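Local coordinates for protein DNA polymerase sliding clamp (Archaeoglobus fulgidus, PDB 1RWZ) that forms a ring-shaped trimeric sliding clamp around DNA and probably tethers DNA polymerase and other processing proteins to it during replication, at residues 27-32 / 57-62; 71-76 / 106-111; 191-196 / 236-241. All coordinates share one frame; numbering follows the deposited sequence.

Contact 1: 27-32 / 57-62; sequences IHFLEK and EVYNID
The phenol of Tyr59 meets Leu30 at its edge: Leu30 O lies near the ring plane and accepts a hydrogen bond of 2.6 Å from Tyr59 OH. The hydroxyl lies in the carbonyl plane, on a lone pair of the oxygen, with a C=O...OH angle of 140°. Phe29 and Glu31 come to the same ring obliquely, Phe29 CD2 standing 4.2 Å from Tyr59 CE1 and Glu31 O lying 4.0 Å from Tyr59 CE2. Tyr59 CG is anti to its backbone N (chi1 -169°), and at the far end of the ring the hydroxyl meets the backbone of Phe29 and Leu30. Phe56 adds a further aromatic neighbour, meeting the Tyr59 ring.

The two strands belong to different antiparallel sheets of the clamp's N-terminal domain. Strand 58-61 is an edge strand beside 2-7, strand 24-30 runs between 65-70 and 33-39, and the segments cross at 90° with their axes 8.6 Å apart. Phe29 and Tyr59 both also touch strand 2-7, through Ile2 and Val4.

Ile61 adds a second patch of contact beside the phenol. Its CG1 branch sits between the backbone N and the carbonyl carbon, and at its end Ile61 CD1 lies 3.5 Å from Leu30 O. The bent Glu31 chain brings OE2 to 3.9 Å from Ile61 CD1, while Ile61 CG2 approaches Phe29 CB at 4.3 Å. At the outer end a water stands 2.6 Å from both Glu31 OE1 and Asp62 O, spanning the two segments. Asp62 OD1 is hydrogen-bonded elsewhere, to Met1 N.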
loop_
_atom_site.group_PDB
_atom_site.type_symbol
_atom_site.label_atom_id
_atom_site.label_comp_id
_atom_site.label_asym_id
_atom_site.label_seq_id
_atom_site.Cartn_x
_atom_site.Cartn_y
_atom_site.Cartn_z
ATOM N N ILE A 27 -6.039 -9.938 31.682
ATOM C CA ILE A 27 -7.200 -9.144 31.295
ATOM C C ILE A 27 -8.250 -9.308 32.380
ATOM O O ILE A 27 -8.677 -10.423 32.677
ATOM C CB ILE A 27 -7.801 -9.618 29.958
ATOM C CG1 ILE A 27 -6.725 -9.614 28.869
ATOM C CG2 ILE A 27 -8.978 -8.724 29.580
ATOM C CD1 ILE A 27 -6.056 -8.288 28.662
ATOM N N HIS A 28 -8.660 -8.193 32.972
ATOM C CA HIS A 28 -9.648 -8.215 34.037
ATOM C C HIS A 28 -11.025 -7.820 33.532
ATOM O O HIS A 28 -11.190 -6.762 32.925
ATOM C CB HIS A 28 -9.255 -7.234 35.147
ATOM C CG HIS A 28 -7.883 -7.456 35.702
ATOM N ND1 HIS A 28 -7.617 -8.386 36.683
ATOM C CD2 HIS A 28 -6.697 -6.877 35.399
ATOM C CE1 HIS A 28 -6.325 -8.372 36.961
ATOM N NE2 HIS A 28 -5.744 -7.467 36.195
ATOM N N PHE A 29 -12.008 -8.680 33.772
ATOM C CA PHE A 29 -13.376 -8.370 33.402
ATOM C C PHE A 29 -14.034 -7.977 34.714
ATOM O O PHE A 29 -14.399 -8.832 35.528
ATOM C CB PHE A 29 -14.073 -9.577 32.780
ATOM C CG PHE A 29 -13.647 -9.848 31.369
ATOM C CD1 PHE A 29 -12.496 -10.582 31.104
ATOM C CD2 PHE A 29 -14.373 -9.330 30.302
ATOM C CE1 PHE A 29 -12.073 -10.795 29.791
ATOM C CE2 PHE A 29 -13.960 -9.537 28.987
ATOM C CZ PHE A 29 -12.808 -10.270 28.730
ATOM N N LEU A 30 -14.150 -6.671 34.925
ATOM C CA LEU A 30 -14.729 -6.129 36.148
ATOM C C LEU A 30 -16.174 -5.711 35.935
ATOM O O LEU A 30 -16.634 -5.599 34.803
ATOM C CB LEU A 30 -13.912 -4.922 36.608
ATOM C CG LEU A 30 -12.393 -5.112 36.645
ATOM C CD1 LEU A 30 -11.733 -3.789 36.998
ATOM C CD2 LEU A 30 -12.022 -6.192 37.650
ATOM N N GLU A 31 -16.893 -5.475 37.026
ATOM C CA GLU A 31 -18.281 -5.062 36.911
ATOM C C GLU A 31 -18.390 -3.777 36.091
ATOM O O GLU A 31 -19.333 -3.604 35.318
ATOM C CB GLU A 31 -18.892 -4.847 38.299
ATOM C CG GLU A 31 -19.070 -6.133 39.099
ATOM C CD GLU A 31 -20.089 -7.085 38.480
ATOM O OE1 GLU A 31 -20.197 -8.232 38.966
ATOM O OE2 GLU A 31 -20.784 -6.693 37.516
ATOM N N LYS A 32 -17.408 -2.896 36.248
ATOM C CA LYS A 32 -17.398 -1.616 35.545
ATOM C C LYS A 32 -16.882 -1.689 34.106
ATOM O O LYS A 32 -17.048 -0.738 33.335
ATOM C CB LYS A 32 -16.566 -0.601 36.337
ATOM C CG LYS A 32 -15.060 -0.858 36.306
ATOM C CD LYS A 32 -14.420 -0.724 37.693
ATOM C CE LYS A 32 -14.449 -2.045 38.476
ATOM N NZ LYS A 32 -15.818 -2.597 38.711
ATOM N N GLU A 57 -21.308 -3.629 23.229
ATOM C CA GLU A 57 -22.679 -3.733 22.733
ATOM C C GLU A 57 -23.416 -4.591 23.758
ATOM O O GLU A 57 -24.584 -4.350 24.073
ATOM C CB GLU A 57 -22.717 -4.414 21.362
ATOM C CG GLU A 57 -21.772 -3.802 20.331
ATOM C CD GLU A 57 -21.897 -2.293 20.236
ATOM O OE1 GLU A 57 -23.040 -1.784 20.229
ATOM O OE2 GLU A 57 -20.852 -1.613 20.155
ATOM N N VAL A 58 -22.713 -5.603 24.261
ATOM C CA VAL A 58 -23.230 -6.509 25.285
ATOM C C VAL A 58 -22.094 -6.773 26.272
ATOM O O VAL A 58 -20.960 -7.015 25.865
ATOM C CB VAL A 58 -23.674 -7.874 24.696
ATOM C CG1 VAL A 58 -24.070 -8.816 25.827
ATOM C CG2 VAL A 58 -24.851 -7.686 23.739
ATOM N N TYR A 59 -22.394 -6.720 27.565
ATOM C CA TYR A 59 -21.381 -6.972 28.585
ATOM C C TYR A 59 -22.036 -7.771 29.706
ATOM O O TYR A 59 -22.627 -7.201 30.626
ATOM C CB TYR A 59 -20.821 -5.651 29.135
ATOM C CG TYR A 59 -19.587 -5.818 29.997
ATOM C CD1 TYR A 59 -18.329 -6.008 29.420
ATOM C CD2 TYR A 59 -19.679 -5.829 31.390
ATOM C CE1 TYR A 59 -17.196 -6.204 30.210
ATOM C CE2 TYR A 59 -18.553 -6.027 32.188
ATOM C CZ TYR A 59 -17.315 -6.215 31.591
ATOM O OH TYR A 59 -16.198 -6.423 32.372
ATOM N N ASN A 60 -21.936 -9.096 29.617
ATOM C CA ASN A 60 -22.532 -9.977 30.615
ATOM C C ASN A 60 -21.507 -10.841 31.320
ATOM O O ASN A 60 -20.945 -11.754 30.720
ATOM C CB ASN A 60 -23.568 -10.902 29.974
ATOM C CG ASN A 60 -24.714 -10.150 29.343
ATOM O OD1 ASN A 60 -25.211 -9.174 29.901
ATOM N ND2 ASN A 60 -25.157 -10.613 28.181
ATOM N N ILE A 61 -21.266 -10.554 32.594
ATOM C CA ILE A 61 -20.330 -11.345 33.377
ATOM C C ILE A 61 -21.019 -11.790 34.661
ATOM O O ILE A 61 -21.898 -11.097 35.174
ATOM C CB ILE A 61 -19.061 -10.546 33.764
ATOM C CG1 ILE A 61 -19.428 -9.391 34.697
ATOM C CG2 ILE A 61 -18.369 -10.026 32.515
ATOM C CD1 ILE A 61 -18.227 -8.717 35.322
ATOM N N ASP A 62 -20.634 -12.956 35.166
ATOM C CA ASP A 62 -21.204 -13.455 36.408
ATOM C C ASP A 62 -20.431 -12.772 37.525
ATOM O O ASP A 62 -20.913 -11.812 38.125
ATOM C CB ASP A 62 -21.058 -14.974 36.483
ATOM C CG ASP A 62 -22.047 -15.695 35.587
ATOM O OD1 ASP A 62 -21.814 -16.879 35.264
ATOM O OD2 ASP A 62 -23.068 -15.077 35.213
HETATM O O HOH W 1 -22.129 -9.507 37.740
#

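Contact 2: 71-76 / 106-111; sequences MDRIFD and YKVALI
At the subunit boundary of the clamp, helix 71-78 lays Arg73 and Ile74 against Tyr106 and Val108 of strand 104-109, outermost of its sheet within the chain. The strand segment runs almost antiparallel to that of the helix, 170° between their directions, with the axes 10.2 Å apart. Tyr106 and Val108, two residues apart, both direct their side chains at the helix.

Ile74 reaches across with the end of its longer branch. Its CD1 lies 4.1 Å from Val108 CG1, where the two side chains cross at about a right angle. The same methyl touches Tyr106 at the ring edge, near the ring plane, with Ile74 CD1 4.2 Å from Tyr106 CE2. Arg73 contributes the aliphatic part of its chain, which is extended from CG to NE: Arg73 CD packs 3.9 Å from Val108 CG2, and Arg73 CB lies 3.9 Å from Tyr106 OH. The arginine crosses the tyrosine at about a right angle, its guanidinium plane turned 44° from the ring.

The polar ends of these two side chains meet at a single acid beyond the chain. Asp170 OD2 of the second subunit accepts a hydrogen bond from Tyr106 OH and forms a salt bridge with Arg73 NH1, which should hold the phenol and guanidinium in place. Within the chain, Ile74 is backed by Thr15 of helix 8-19 and Val69 of strand 65-70. Tyr106, Lys107 and Val108 pair in an antiparallel ladder with a strand of the second subunit, giving the sheet continued across the interface that is characteristic of the closed PCNA ring.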
loop_
_atom_site.group_PDB
_atom_site.type_symbol
_atom_site.label_atom_id
_atom_site.label_comp_id
_atom_site.label_asym_id
_atom_site.label_seq_id
_atom_site.Cartn_x
_atom_site.Cartn_y
_atom_site.Cartn_z
ATOM N N MET A 71 -1.171 -12.368 23.973
ATOM C CA MET A 71 -1.474 -11.231 23.120
ATOM C C MET A 71 -0.974 -11.344 21.683
ATOM O O MET A 71 -1.587 -10.786 20.777
ATOM C CB MET A 71 -0.953 -9.945 23.763
ATOM C CG MET A 71 -1.584 -9.648 25.116
ATOM S SD MET A 71 -3.394 -9.661 25.083
ATOM C CE MET A 71 -3.710 -8.169 24.173
ATOM N N ASP A 72 0.131 -12.049 21.460
ATOM C CA ASP A 72 0.623 -12.198 20.093
ATOM C C ASP A 72 -0.424 -12.952 19.272
ATOM O O ASP A 72 -0.694 -12.599 18.125
ATOM C CB ASP A 72 1.947 -12.967 20.048
ATOM C CG ASP A 72 3.104 -12.187 20.644
ATOM O OD1 ASP A 72 3.170 -10.956 20.442
ATOM O OD2 ASP A 72 3.957 -12.812 21.303
ATOM N N ARG A 73 -1.018 -13.983 19.869
ATOM C CA ARG A 73 -2.035 -14.775 19.179
ATOM C C ARG A 73 -3.306 -13.989 18.886
ATOM O O ARG A 73 -3.795 -13.998 17.756
ATOM C CB ARG A 73 -2.397 -16.017 19.994
ATOM C CG ARG A 73 -1.319 -17.077 20.022
ATOM C CD ARG A 73 -1.819 -18.337 20.713
ATOM N NE ARG A 73 -0.804 -19.386 20.752
ATOM C CZ ARG A 73 -0.311 -19.997 19.678
ATOM N NH1 ARG A 73 -0.740 -19.672 18.466
ATOM N NH2 ARG A 73 0.620 -20.933 19.818
ATOM N N ILE A 74 -3.849 -13.318 19.899
ATOM C CA ILE A 74 -5.064 -12.538 19.703
ATOM C C ILE A 74 -4.813 -11.469 18.645
ATOM O O ILE A 74 -5.682 -11.177 17.826
ATOM C CB ILE A 74 -5.534 -11.857 21.016
ATOM C CG1 ILE A 74 -5.871 -12.916 22.067
ATOM C CG2 ILE A 74 -6.762 -10.990 20.746
ATOM C CD1 ILE A 74 -6.953 -13.890 21.646
ATOM N N PHE A 75 -3.616 -10.891 18.656
ATOM C CA PHE A 75 -3.285 -9.868 17.680
ATOM C C PHE A 75 -3.256 -10.476 16.283
ATOM O O PHE A 75 -3.773 -9.896 15.330
ATOM C CB PHE A 75 -1.924 -9.241 17.993
ATOM C CG PHE A 75 -1.534 -8.143 17.045
ATOM C CD1 PHE A 75 -2.388 -7.067 16.822
ATOM C CD2 PHE A 75 -0.314 -8.179 16.380
ATOM C CE1 PHE A 75 -2.033 -6.040 15.950
ATOM C CE2 PHE A 75 0.049 -7.157 15.508
ATOM C CZ PHE A 75 -0.812 -6.086 15.294
ATOM N N ASP A 76 -2.651 -11.651 16.167
ATOM C CA ASP A 76 -2.566 -12.320 14.878
ATOM C C ASP A 76 -3.972 -12.619 14.364
ATOM O O ASP A 76 -4.293 -12.323 13.215
ATOM C CB ASP A 76 -1.751 -13.608 15.009
ATOM C CG ASP A 76 -1.398 -14.212 13.664
ATOM O OD1 ASP A 76 -1.108 -13.443 12.722
ATOM O OD2 ASP A 76 -1.395 -15.456 13.551
ATOM N N TYR A 106 -13.108 -18.847 16.891
ATOM C CA TYR A 106 -11.721 -19.130 17.238
ATOM C C TYR A 106 -11.687 -19.520 18.712
ATOM O O TYR A 106 -12.373 -18.912 19.535
ATOM C CB TYR A 106 -10.870 -17.873 17.003
ATOM C CG TYR A 106 -9.448 -17.937 17.528
ATOM C CD1 TYR A 106 -8.508 -18.797 16.961
ATOM C CD2 TYR A 106 -9.039 -17.118 18.586
ATOM C CE1 TYR A 106 -7.192 -18.840 17.431
ATOM C CE2 TYR A 106 -7.726 -17.153 19.064
ATOM C CZ TYR A 106 -6.808 -18.015 18.480
ATOM O OH TYR A 106 -5.507 -18.043 18.932
ATOM N N LYS A 107 -10.920 -20.555 19.039
ATOM C CA LYS A 107 -10.788 -20.997 20.424
ATOM C C LYS A 107 -9.308 -20.979 20.754
ATOM O O LYS A 107 -8.509 -21.586 20.045
ATOM C CB LYS A 107 -11.306 -22.426 20.609
ATOM C CG LYS A 107 -12.809 -22.601 20.522
ATOM C CD LYS A 107 -13.169 -24.056 20.784
ATOM C CE LYS A 107 -14.672 -24.268 20.818
ATOM N NZ LYS A 107 -15.014 -25.697 21.074
ATOM N N VAL A 108 -8.930 -20.271 21.812
ATOM C CA VAL A 108 -7.528 -20.231 22.190
ATOM C C VAL A 108 -7.381 -20.595 23.654
ATOM O O VAL A 108 -8.212 -20.229 24.486
ATOM C CB VAL A 108 -6.893 -18.839 21.940
ATOM C CG1 VAL A 108 -7.578 -17.784 22.782
ATOM C CG2 VAL A 108 -5.399 -18.889 22.252
ATOM N N ALA A 109 -6.329 -21.345 23.960
ATOM C CA ALA A 109 -6.077 -21.750 25.329
ATOM C C ALA A 109 -5.625 -20.534 26.123
ATOM O O ALA A 109 -4.780 -19.763 25.670
ATOM C CB ALA A 109 -5.003 -22.832 25.368
ATOM N N LEU A 110 -6.206 -20.358 27.302
ATOM C CA LEU A 110 -5.842 -19.245 28.162
ATOM C C LEU A 110 -4.563 -19.595 28.914
ATOM O O LEU A 110 -4.175 -20.765 28.990
ATOM C CB LEU A 110 -6.973 -18.954 29.149
ATOM C CG LEU A 110 -8.228 -18.354 28.508
ATOM C CD1 LEU A 110 -9.342 -18.255 29.536
ATOM C CD2 LEU A 110 -7.894 -16.982 27.939
ATOM N N ILE A 111 -3.907 -18.576 29.452
ATOM C CA ILE A 111 -2.670 -18.760 30.200
ATOM C C ILE A 111 -2.964 -18.573 31.681
ATOM O O ILE A 111 -3.797 -17.752 32.055
ATOM C CB ILE A 111 -1.612 -17.717 29.789
ATOM C CG1 ILE A 111 -1.330 -17.819 28.292
ATOM C CG2 ILE A 111 -0.329 -17.927 30.586
ATOM C CD1 ILE A 111 -0.417 -16.730 27.781
#

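Contact 3: 191-196 / 236-241; sequences SMFSVD and YILAPR
Apolar packing joins Phe193 to Leu238 and Pro240, with Phe193 CB 3.8 Å from Leu238 CD2 and the ring atom Phe193 CE2 3.8 Å from Pro240 CB. Ala239 O lies at the edge of the phenylalanine ring, in its plane, 3.6 Å from Phe193 CD2. Phe154 meets the same ring edge-to-face.

One direct hydrogen bond links the backbones: Arg241 N donates to Met192 O over 2.9 Å, nearly straight at 172°, with the donor 32° off the carbonyl plane. Here the chain has left strand 232-238 of the long sheet and passes beside strand 189-194, an edge strand of a separate four-stranded sheet in the C-terminal domain. In PCNA relatives the Ala-Pro pair of this tail helps form the docking site for partner proteins, and Ala239 and Pro240 probably do the same.

Three waters bridge the segments: one between Met192 N and Arg241 O, one between Ser194 N and Ala239 O, and one between Asp196 OD2 and Arg241 NH2. The third lies in the guanidinium plane, at its edge, 3.1 Å from Arg241 NH2.

The Arg241 chain is extended from CG to NE, and Ser194 CA lies over one face of the guanidinium beyond; Ser194 CB is 3.6 Å from Arg241 NE. Arg241 NH1 is hydrogen-bonded to Gln151, and Ser194, the N-cap of helix 195-201, takes a weak hydrogen bond on OG from Tyr197 N.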
loop_
_atom_site.group_PDB
_atom_site.type_symbol
_atom_site.label_atom_id
_atom_site.label_comp_id
_atom_site.label_asym_id
_atom_site.label_seq_id
_atom_site.Cartn_x
_atom_site.Cartn_y
_atom_site.Cartn_z
ATOM N N SER A 191 10.343 18.080 30.117
ATOM C CA SER A 191 10.970 16.761 30.218
ATOM C C SER A 191 11.399 16.275 28.835
ATOM O O SER A 191 10.862 16.722 27.823
ATOM C CB SER A 191 10.001 15.739 30.827
ATOM O OG SER A 191 9.743 16.003 32.194
ATOM N N MET A 192 12.363 15.362 28.790
ATOM C CA MET A 192 12.837 14.822 27.516
ATOM C C MET A 192 12.468 13.345 27.412
ATOM O O MET A 192 12.527 12.619 28.404
ATOM C CB MET A 192 14.354 14.994 27.391
ATOM C CG MET A 192 14.908 14.546 26.047
ATOM S SD MET A 192 16.496 15.301 25.661
ATOM C CE MET A 192 16.052 16.352 24.331
ATOM N N PHE A 193 12.089 12.905 26.211
ATOM C CA PHE A 193 11.678 11.518 25.996
ATOM C C PHE A 193 12.183 10.904 24.701
ATOM O O PHE A 193 12.565 11.610 23.769
ATOM C CB PHE A 193 10.146 11.405 25.991
ATOM C CG PHE A 193 9.496 11.949 27.224
ATOM C CD1 PHE A 193 8.957 13.236 27.234
ATOM C CD2 PHE A 193 9.458 11.192 28.390
ATOM C CE1 PHE A 193 8.394 13.761 28.395
ATOM C CE2 PHE A 193 8.899 11.704 29.558
ATOM C CZ PHE A 193 8.367 12.994 29.562
ATOM N N SER A 194 12.158 9.574 24.659
ATOM C CA SER A 194 12.570 8.809 23.489
ATOM C C SER A 194 11.501 8.852 22.405
ATOM O O SER A 194 10.344 8.501 22.648
ATOM C CB SER A 194 12.820 7.351 23.874
ATOM O OG SER A 194 12.628 6.498 22.754
ATOM N N VAL A 195 11.895 9.266 21.206
ATOM C CA VAL A 195 10.973 9.344 20.078
ATOM C C VAL A 195 10.492 7.957 19.657
ATOM O O VAL A 195 9.340 7.798 19.251
ATOM C CB VAL A 195 11.634 10.036 18.857
ATOM C CG1 VAL A 195 10.732 9.924 17.630
ATOM C CG2 VAL A 195 11.888 11.501 19.168
ATOM N N ASP A 196 11.367 6.956 19.756
ATOM C CA ASP A 196 11.012 5.591 19.369
ATOM C C ASP A 196 9.737 5.109 20.053
ATOM O O ASP A 196 8.835 4.571 19.401
ATOM C CB ASP A 196 12.149 4.614 19.690
ATOM C CG ASP A 196 13.385 4.846 18.840
ATOM O OD1 ASP A 196 13.250 4.969 17.605
ATOM O OD2 ASP A 196 14.500 4.889 19.409
ATOM N N TYR A 236 -0.587 5.497 27.994
ATOM C CA TYR A 236 0.793 5.043 27.919
ATOM C C TYR A 236 1.576 5.967 28.842
ATOM O O TYR A 236 1.336 7.178 28.874
ATOM C CB TYR A 236 1.353 5.168 26.499
ATOM C CG TYR A 236 0.946 4.066 25.541
ATOM C CD1 TYR A 236 0.183 4.348 24.404
ATOM C CD2 TYR A 236 1.369 2.752 25.742
ATOM C CE1 TYR A 236 -0.143 3.345 23.489
ATOM C CE2 TYR A 236 1.052 1.744 24.837
ATOM C CZ TYR A 236 0.301 2.046 23.712
ATOM O OH TYR A 236 0.021 1.053 22.799
ATOM N N ILE A 237 2.494 5.394 29.609
ATOM C CA ILE A 237 3.330 6.177 30.510
ATOM C C ILE A 237 4.752 5.873 30.067
ATOM O O ILE A 237 5.119 4.709 29.898
ATOM C CB ILE A 237 3.127 5.762 31.981
ATOM C CG1 ILE A 237 1.663 5.984 32.374
ATOM C CG2 ILE A 237 4.050 6.585 32.886
ATOM C CD1 ILE A 237 1.305 5.514 33.767
ATOM N N LEU A 238 5.539 6.922 29.864
ATOM C CA LEU A 238 6.906 6.770 29.388
ATOM C C LEU A 238 7.918 7.417 30.319
ATOM O O LEU A 238 7.795 8.596 30.657
ATOM C CB LEU A 238 7.029 7.389 27.989
ATOM C CG LEU A 238 8.398 7.400 27.308
ATOM C CD1 LEU A 238 8.910 5.972 27.169
ATOM C CD2 LEU A 238 8.291 8.066 25.941
ATOM N N ALA A 239 8.919 6.636 30.725
ATOM C CA ALA A 239 9.979 7.130 31.609
ATOM C C ALA A 239 10.758 8.242 30.911
ATOM O O ALA A 239 10.939 8.222 29.691
ATOM C CB ALA A 239 10.925 5.976 31.989
ATOM N N PRO A 240 11.252 9.224 31.680
ATOM C CA PRO A 240 12.007 10.340 31.108
ATOM C C PRO A 240 13.513 10.128 30.988
ATOM O O PRO A 240 14.084 9.243 31.630
ATOM C CB PRO A 240 11.690 11.474 32.066
ATOM C CG PRO A 240 11.743 10.756 33.405
ATOM C CD PRO A 240 11.006 9.438 33.121
ATOM N N ARG A 241 14.135 10.948 30.147
ATOM C CA ARG A 241 15.579 10.947 29.974
ATOM C C ARG A 241 15.989 12.227 30.700
ATOM O O ARG A 241 15.131 12.930 31.232
ATOM C CB ARG A 241 15.966 11.014 28.489
ATOM C CG ARG A 241 15.584 9.759 27.697
ATOM C CD ARG A 241 16.153 9.752 26.279
ATOM N NE ARG A 241 15.795 8.521 25.565
ATOM C CZ ARG A 241 16.331 8.126 24.411
ATOM N NH1 ARG A 241 17.263 8.855 23.816
ATOM N NH2 ARG A 241 15.939 6.991 23.850
HETATM O O HOH W 2 13.266 14.810 31.473
HETATM O O HOH W 3 12.017 8.226 27.171
HETATM O O HOH W 4 16.511 5.749 21.079
#

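How the contacts relate
Contacts 1 and 2 both lie in the N-terminal domain, with centres 19 Å apart and nearest atoms about 5 Å apart. They use the opposite outermost strands of one five-stranded sheet, 58-61 in contact 1 and 104-109 in contact 2. Contact 3 belongs to the C-terminal domain, on the other side of the chain's centre, its centre 33 Å from that of contact 1 and 30 Å from that of contact 2. Contacts 1 and 3 both reach the long sheet, through strands 24-30 and 232-238, which 33-39 and 45-52 separate; their nearest atoms are about 13 Å apart. Among the three, contact 2 alone meets another subunit, whereas contact 3 lies by the probable partner-docking tail.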